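Local coordinates for PA14 domain-containing protein (Clostridium clariflavum, PDB 6QDI) that probably senses plant biomass outside the cell as the sugar-binding tandem PA14 part of a membrane-bound RsgI-type anti-sigma factor, and binds calcium, at residues Y220-S225 with L263-G268; V215-Y220 with T244-A249. All blocks are in the same frame, centred on the assembly; numbering follows the deposited sequence.

Interaction 1: Y220-S225 with L263-G268. With CA (calcium ion), chain E.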
loop_
_atom_site.group_PDB
_atom_site.type_symbol
_atom_site.label_atom_id
_atom_site.label_comp_id
_atom_site.label_asym_id
_atom_site.label_seq_id
_atom_site.Cartn_x
_atom_site.Cartn_y
_atom_site.Cartn_z
ATOM N N TYR A 220 10.542 -8.165 -6.860
ATOM C CA TYR A 220 10.544 -7.161 -7.937
ATOM C C TYR A 220 9.612 -7.553 -9.070
ATOM O O TYR A 220 9.429 -8.754 -9.377
ATOM C CB TYR A 220 11.986 -6.940 -8.500
ATOM C CG TYR A 220 12.652 -8.213 -8.977
ATOM C CD1 TYR A 220 13.374 -9.016 -8.123
ATOM C CD2 TYR A 220 12.527 -8.669 -10.299
ATOM C CE1 TYR A 220 13.914 -10.231 -8.527
ATOM C CE2 TYR A 220 13.114 -9.861 -10.698
ATOM C CZ TYR A 220 13.774 -10.651 -9.816
ATOM O OH TYR A 220 14.347 -11.861 -10.161
ATOM N N ASP A 221 9.113 -6.501 -9.718
ATOM C CA ASP A 221 8.443 -6.619 -11.015
ATOM C C ASP A 221 8.933 -5.361 -11.740
ATOM O O ASP A 221 8.459 -4.275 -11.393
ATOM C CB ASP A 221 6.926 -6.586 -10.863
ATOM C CG ASP A 221 6.201 -6.502 -12.177
ATOM O OD1 ASP A 221 6.883 -6.222 -13.225
ATOM O OD2 ASP A 221 4.974 -6.699 -12.185
ATOM N N ASP A 222 9.934 -5.428 -12.636
ATOM C CA ASP A 222 10.416 -6.610 -13.309
ATOM C C ASP A 222 11.919 -6.742 -13.487
ATOM O O ASP A 222 12.355 -7.706 -14.100
ATOM C CB ASP A 222 9.672 -6.835 -14.650
ATOM C CG ASP A 222 9.757 -5.652 -15.539
ATOM O OD1 ASP A 222 10.855 -5.438 -16.141
ATOM O OD2 ASP A 222 8.771 -4.886 -15.674
ATOM N N GLY A 223 12.704 -5.833 -12.925
ATOM C CA GLY A 223 14.144 -6.037 -12.843
ATOM C C GLY A 223 14.696 -5.335 -11.624
ATOM O O GLY A 223 14.156 -4.305 -11.192
ATOM N N ALA A 224 15.764 -5.893 -11.062
ATOM C CA ALA A 224 16.392 -5.314 -9.887
ATOM C C ALA A 224 17.793 -5.824 -9.766
ATOM O O ALA A 224 18.120 -6.937 -10.177
ATOM C CB ALA A 224 15.622 -5.620 -8.622
ATOM N N SER A 225 18.626 -4.995 -9.126
ATOM C CA SER A 225 19.970 -5.374 -8.734
ATOM C C SER A 225 20.270 -4.814 -7.361
ATOM O O SER A 225 19.909 -3.683 -7.062
ATOM C CB SER A 225 21.022 -4.907 -9.735
ATOM O OG SER A 225 20.893 -5.656 -10.964
ATOM N N LEU A 263 18.923 -1.003 -7.396
ATOM C CA LEU A 263 18.456 -0.516 -8.699
ATOM C C LEU A 263 17.200 -1.297 -9.063
ATOM O O LEU A 263 17.129 -2.492 -8.833
ATOM C CB LEU A 263 19.522 -0.747 -9.786
ATOM C CG LEU A 263 20.894 -0.084 -9.631
ATOM C CD1 LEU A 263 20.828 1.281 -8.973
ATOM C CD2 LEU A 263 21.899 -0.930 -8.866
ATOM N N TYR A 264 16.231 -0.588 -9.628
ATOM C CA TYR A 264 14.927 -1.161 -9.926
ATOM C C TYR A 264 14.416 -0.651 -11.254
ATOM O O TYR A 264 14.629 0.518 -11.578
ATOM C CB TYR A 264 13.943 -0.760 -8.782
ATOM C CG TYR A 264 12.526 -1.006 -9.217
ATOM C CD1 TYR A 264 12.021 -2.305 -9.338
ATOM C CD2 TYR A 264 11.770 0.028 -9.705
ATOM C CE1 TYR A 264 10.804 -2.528 -9.933
ATOM C CE2 TYR A 264 10.567 -0.211 -10.319
ATOM C CZ TYR A 264 10.090 -1.494 -10.445
ATOM O OH TYR A 264 8.870 -1.692 -11.079
ATOM N N ARG A 265 13.678 -1.495 -11.995
ATOM C CA ARG A 265 13.006 -1.017 -13.185
ATOM C C ARG A 265 11.664 -1.705 -13.405
ATOM O O ARG A 265 11.475 -2.893 -13.073
ATOM C CB ARG A 265 13.869 -1.236 -14.427
ATOM C CG ARG A 265 14.039 -2.679 -14.799
ATOM C CD ARG A 265 15.241 -2.989 -15.600
ATOM N NE ARG A 265 15.419 -2.175 -16.766
ATOM C CZ ARG A 265 16.176 -2.536 -17.796
ATOM N NH1 ARG A 265 16.737 -3.725 -17.844
ATOM N NH2 ARG A 265 16.325 -1.690 -18.795
ATOM N N ASN A 266 10.770 -0.934 -14.008
ATOM C CA ASN A 266 9.572 -1.481 -14.660
ATOM C C ASN A 266 9.802 -1.297 -16.150
ATOM O O ASN A 266 10.138 -0.203 -16.601
ATOM C CB ASN A 266 8.307 -0.732 -14.239
ATOM C CG ASN A 266 7.038 -1.450 -14.689
ATOM O OD1 ASN A 266 7.099 -2.536 -15.266
ATOM N ND2 ASN A 266 5.889 -0.861 -14.427
ATOM N N THR A 267 9.587 -2.358 -16.920
ATOM C CA THR A 267 9.707 -2.305 -18.372
ATOM C C THR A 267 8.368 -2.468 -19.095
ATOM O O THR A 267 8.338 -2.450 -20.319
ATOM C CB THR A 267 10.735 -3.318 -18.915
ATOM O OG1 THR A 267 10.317 -4.646 -18.601
ATOM C CG2 THR A 267 12.136 -3.049 -18.385
ATOM N N GLY A 268 7.288 -2.644 -18.328
ATOM C CA GLY A 268 5.969 -2.733 -18.918
ATOM C C GLY A 268 4.997 -3.354 -17.896
ATOM O O GLY A 268 5.372 -4.146 -17.030
HETATM CA CA CA E . 6.444 -4.866 -15.115
#
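The calcium site of the second PA14 domain closes this contact, where Asp221 and Asp222 meet Asn266 and Gly268 around one metal. Asp221 OD1, Asp222 OD2, Asn266 OD1 and Gly268 O bind the ion, and Ala270 adds its carbonyl. A cis peptide joins the two aspartates, so both carboxylates reach the ion. Asp222 CG lies between its backbone N and carbonyl carbon (chi1 55°), which sets it beside calcium and Thr267; the carboxylate plane stands 66° from the Asn266 amide, whose ND2 is held by Leu269 O. Thr267 grips this carboxylate twice: its N gives a nearly straight 2.9 Å bond to the syn lone pair of Asp222 OD2, and its OG1 donates to Asp222 OD1 at 2.6 Å from above the plane. Second-shell Thr267 thus fixes the carboxylate's rotation. Asn266 OD1 accepts from Gly268 N, an Asx turn that brings the Gly268 carbonyl round to the metal. Tyr264 OH donates to Asp221 O at 2.6 Å. Asp222 N and Gly223 N share Arg265 O, a classic beta bulge. Gly223, lacking a side chain, lets Arg265 CG lie over its CA. The aspartate pair recalls the DcisD calcium motif of PA14 lectins such as the yeast flocculins.

Interaction 2: V215-Y220 with T244-A249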
loop_
_atom_site.group_PDB
_atom_site.type_symbol
_atom_site.label_atom_id
_atom_site.label_comp_id
_atom_site.label_asym_id
_atom_site.label_seq_id
_atom_site.Cartn_x
_atom_site.Cartn_y
_atom_site.Cartn_z
ATOM N N VAL A 215 19.682 -12.235 6.091
ATOM C CA VAL A 215 19.446 -12.469 4.658
ATOM C C VAL A 215 18.592 -11.307 4.154
ATOM O O VAL A 215 17.630 -10.948 4.793
ATOM C CB VAL A 215 18.707 -13.821 4.442
ATOM C CG1 VAL A 215 18.285 -13.984 2.997
ATOM C CG2 VAL A 215 19.628 -14.979 4.849
ATOM N N PHE A 216 18.962 -10.778 2.991
ATOM C CA PHE A 216 18.150 -9.757 2.325
ATOM C C PHE A 216 17.364 -10.385 1.177
ATOM O O PHE A 216 17.889 -11.220 0.430
ATOM C CB PHE A 216 19.030 -8.636 1.790
ATOM C CG PHE A 216 19.753 -7.919 2.860
ATOM C CD1 PHE A 216 19.146 -6.864 3.518
ATOM C CD2 PHE A 216 21.029 -8.238 3.209
ATOM C CE1 PHE A 216 19.793 -6.161 4.518
ATOM C CE2 PHE A 216 21.679 -7.563 4.223
ATOM C CZ PHE A 216 21.048 -6.526 4.893
ATOM N N TYR A 217 16.116 -9.956 1.057
ATOM C CA TYR A 217 15.202 -10.413 0.006
ATOM C C TYR A 217 14.780 -9.207 -0.806
ATOM O O TYR A 217 14.329 -8.193 -0.262
ATOM C CB TYR A 217 13.964 -11.059 0.585
ATOM C CG TYR A 217 14.205 -12.290 1.434
ATOM C CD1 TYR A 217 14.583 -12.231 2.757
ATOM C CD2 TYR A 217 14.051 -13.541 0.870
ATOM C CE1 TYR A 217 14.802 -13.409 3.485
ATOM C CE2 TYR A 217 14.254 -14.695 1.599
ATOM C CZ TYR A 217 14.633 -14.607 2.905
ATOM O OH TYR A 217 14.870 -15.731 3.677
ATOM N N VAL A 218 14.854 -9.339 -2.121
ATOM C CA VAL A 218 14.327 -8.313 -3.017
ATOM C C VAL A 218 13.248 -8.964 -3.859
ATOM O O VAL A 218 13.512 -9.918 -4.616
ATOM C CB VAL A 218 15.424 -7.741 -3.917
ATOM C CG1 VAL A 218 14.868 -6.738 -4.900
ATOM C CG2 VAL A 218 16.475 -7.079 -3.068
ATOM N N SER A 219 12.024 -8.459 -3.736
ATOM C CA SER A 219 10.898 -8.915 -4.574
ATOM C C SER A 219 10.631 -7.819 -5.588
ATOM O O SER A 219 10.531 -6.678 -5.215
ATOM C CB SER A 219 9.687 -9.134 -3.703
ATOM O OG SER A 219 9.916 -10.093 -2.708
ATOM N N TYR A 220 10.542 -8.165 -6.860
ATOM C CA TYR A 220 10.544 -7.161 -7.937
ATOM C C TYR A 220 9.612 -7.553 -9.070
ATOM O O TYR A 220 9.429 -8.754 -9.377
ATOM C CB TYR A 220 11.986 -6.940 -8.500
ATOM C CG TYR A 220 12.652 -8.213 -8.977
ATOM C CD1 TYR A 220 13.374 -9.016 -8.123
ATOM C CD2 TYR A 220 12.527 -8.669 -10.299
ATOM C CE1 TYR A 220 13.914 -10.231 -8.527
ATOM C CE2 TYR A 220 13.114 -9.861 -10.698
ATOM C CZ TYR A 220 13.774 -10.651 -9.816
ATOM O OH TYR A 220 14.347 -11.861 -10.161
ATOM N N THR A 244 11.305 -13.059 -6.854
ATOM C CA THR A 244 11.999 -12.668 -5.668
ATOM C C THR A 244 13.390 -13.299 -5.785
ATOM O O THR A 244 13.575 -14.363 -6.401
ATOM C CB THR A 244 11.280 -13.126 -4.347
ATOM O OG1 THR A 244 9.968 -12.540 -4.166
ATOM C CG2 THR A 244 12.078 -12.817 -3.125
ATOM N N ALA A 245 14.366 -12.648 -5.182
ATOM C CA ALA A 245 15.726 -13.155 -5.081
ATOM C C ALA A 245 16.223 -12.845 -3.677
ATOM O O ALA A 245 15.724 -11.924 -3.009
ATOM C CB ALA A 245 16.629 -12.486 -6.116
ATOM N N LYS A 246 17.234 -13.567 -3.236
ATOM C CA LYS A 246 17.786 -13.364 -1.912
ATOM C C LYS A 246 19.296 -13.469 -1.917
ATOM O O LYS A 246 19.899 -14.112 -2.794
ATOM C CB LYS A 246 17.193 -14.321 -0.921
ATOM C CG LYS A 246 17.500 -15.799 -1.146
ATOM C CD LYS A 246 16.769 -16.694 -0.134
ATOM C CE LYS A 246 16.917 -18.195 -0.360
ATOM N NZ LYS A 246 18.241 -18.646 -0.846
ATOM N N THR A 247 19.881 -12.838 -0.903
ATOM C CA THR A 247 21.309 -13.004 -0.648
ATOM C C THR A 247 21.551 -14.327 0.082
ATOM O O THR A 247 20.636 -14.920 0.641
ATOM C CB THR A 247 21.887 -11.834 0.174
ATOM O OG1 THR A 247 21.339 -11.826 1.492
ATOM C CG2 THR A 247 21.596 -10.499 -0.499
ATOM N N GLU A 248 22.814 -14.709 0.154
ATOM C CA GLU A 248 23.253 -15.663 1.152
ATOM C C GLU A 248 23.162 -15.011 2.534
ATOM O O GLU A 248 23.006 -13.799 2.663
ATOM C CB GLU A 248 24.696 -16.100 0.871
ATOM C CG GLU A 248 24.866 -16.749 -0.478
ATOM C CD GLU A 248 23.987 -17.948 -0.596
ATOM O OE1 GLU A 248 24.142 -18.878 0.225
ATOM O OE2 GLU A 248 23.119 -17.965 -1.491
ATOM N N ALA A 249 23.250 -15.814 3.584
ATOM C CA ALA A 249 23.360 -15.277 4.938
ATOM C C ALA A 249 24.667 -14.523 5.116
ATOM O O ALA A 249 25.733 -14.956 4.601
ATOM C CB ALA A 249 23.256 -16.379 5.965
#
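Val218 and Ala245 form a hydrogen-bonded antiparallel pair, Val218 N to Ala245 O and Ala245 N to Val218 O both 2.9 Å, while the segment axes run 161° apart at 4.7 Å. Thr247 N then reaches Phe216 O at 2.9 Å, but the return bond changes character: Phe216 N donates to the side-chain OG1 of Thr247 at 3.0 Å and 171°. Thr247 OG1 sits between its own N and carbonyl carbon (chi1 67°), within reach of Phe216 N, while its own hydrogen is donated to Glu248 O. On the side of the sheet that carries Tyr217, the Lys246 chain runs alongside the tyrosine, CD 3.7 Å from Tyr217 CE2; the phenol itself bonds to Glu278. Farther along, Ser219 OG and Thr244 OG1 share a hydrogen bond of 2.8 Å. On the opposite side Val218 fills space between the sheets, and small Ala245 lets Ile234 approach. Beyond the regular pairing Val215 CG2 packs on Ala249 CB at 4.0 Å. The chemistry implies an amphipathic strand pair: Val218 and Ala245 turn inward, Ser219, Thr244 and the Lys246 methylenes line the outer face, and a threonine hydroxyl replaces a main-chain acceptor where 244-249 leaves regular pairing.

In the fold
From the N terminus, the chain passes along 215-220, turns the corner at Asp221 and Asp222, and enters strand 223-228 in the other sheet of the second PA14 domain. After strand 231-240 it returns through 244-249, where interaction 2 closes a loop of 23 intervening residues, then through strand 257-266, where interaction 1 closes one of 37. The segments alternate, so the two loops cross rather than nest. Tyr220, shared by both, lies at the junction. Each contact holds its own sheet, and the corner at Asp221 and Asp222, with Ala224 CB packed on Val218 CG1 at 4.0 Å, joins the two sheets near the calcium.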